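Local coordinates for histone FOLD protein (Methanopyrus kandleri, PDB 1F1E), which binds DNA as an archaeal histone, with two histone folds joined in tandem within one chain, at the interface of chains A and B. Numbering follows the deposited sequence. Chains: chain A/B, Histone FOLD protein.

The interface of chains A and B. Residues chain A 53, 61-62, 65; chain B 52-53.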
# COMPACT_ATOMS: atom_id res chain seq x y z
N SER A 53 10.80 -10.19 -11.04
CA SER A 53 10.52 -11.61 -11.00
C SER A 53 11.34 -12.45 -11.98
O SER A 53 11.20 -13.67 -11.93
CB SER A 53 9.02 -11.90 -11.28
OG SER A 53 8.78 -11.72 -12.66
N GLU A 61 -0.06 -14.80 -10.95
CA GLU A 61 0.62 -14.81 -9.64
C GLU A 61 1.15 -13.41 -9.37
O GLU A 61 1.25 -12.96 -8.25
CB GLU A 61 1.74 -15.84 -9.50
CG GLU A 61 1.55 -17.20 -10.15
CD GLU A 61 1.50 -17.17 -11.67
N HIS A 62 1.52 -12.62 -10.42
CA HIS A 62 1.99 -11.28 -10.13
C HIS A 62 0.89 -10.36 -9.57
O HIS A 62 1.16 -9.56 -8.64
CB HIS A 62 2.54 -10.67 -11.42
CG HIS A 62 3.61 -11.60 -11.88
ND1 HIS A 62 3.83 -11.76 -13.19
CD2 HIS A 62 4.50 -12.39 -11.28
CE1 HIS A 62 4.80 -12.62 -13.44
NE2 HIS A 62 5.26 -13.05 -12.24
N ALA A 65 0.04 -11.32 -5.98
CA ALA A 65 0.94 -10.66 -5.02
C ALA A 65 0.54 -9.22 -4.77
O ALA A 65 0.54 -8.83 -3.61
CB ALA A 65 2.38 -10.73 -5.51
N ALA B 52 5.36 -15.44 -6.22
CA ALA B 52 4.86 -15.14 -7.56
C ALA B 52 5.99 -15.16 -8.57
O ALA B 52 5.79 -15.29 -9.78
CB ALA B 52 4.19 -13.78 -7.54
N SER B 53 7.20 -15.00 -8.07
CA SER B 53 8.30 -14.73 -8.98
C SER B 53 8.96 -15.97 -9.57
O SER B 53 9.85 -15.79 -10.41
CB SER B 53 9.41 -13.90 -8.29
OG SER B 53 10.13 -14.74 -7.41
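B:Ala52 packs its methyl against the first turns of helix 60-70 of chain A, facing A:Glu61, A:His62 and A:Ala65. CB of B:Ala52 aims roughly at the methyl CB of A:Ala65, 4.1 Å away, whereas the A:Ala65 methyl is turned obliquely to that line. On the next flank the aliphatic base of A:Glu61 lies alongside, its CB 3.7 Å from CA of B:Ala52. The modelled chain then leads away from the alanine; its carboxylate oxygens are not modelled. The imidazole of A:His62 lies at another side, its CD2 4.0 Å from CB of B:Ala52. With CG beside the backbone N (chi1 -57°), this ring reaches out from the helix toward chain B. It presents CD2 and NE2 to the carbonyl oxygen of B:Ala52, which lies somewhat off the ring plane, 3.4 Å from NE2, a polar approach rather than an evident hydrogen bond. Beyond the ring, A:Ser53 and B:Ser53 meet each other across the two-fold axis, back to back, with the two CB atoms 3.6 Å apart. Each OG stands between its backbone N and carbonyl carbon (chi1 75°), and the hydroxyls point away from one another. The carbonyl O atoms of A:Ser53 and B:Ser53, 2.9 Å apart, make a clash of two acceptors, so their exact placement is doubtful. The rest of the patch is largely van der Waals packing. Ala52 and Ser53 belong to the loop following the long central helix 25-51 of the first histone fold, ahead of strand 57-58; the two copies of this loop meet at one end of the two-fold interface of the deposited assembly, which may be the biological dimer, each pressing on the start of the partner's helix 60-70.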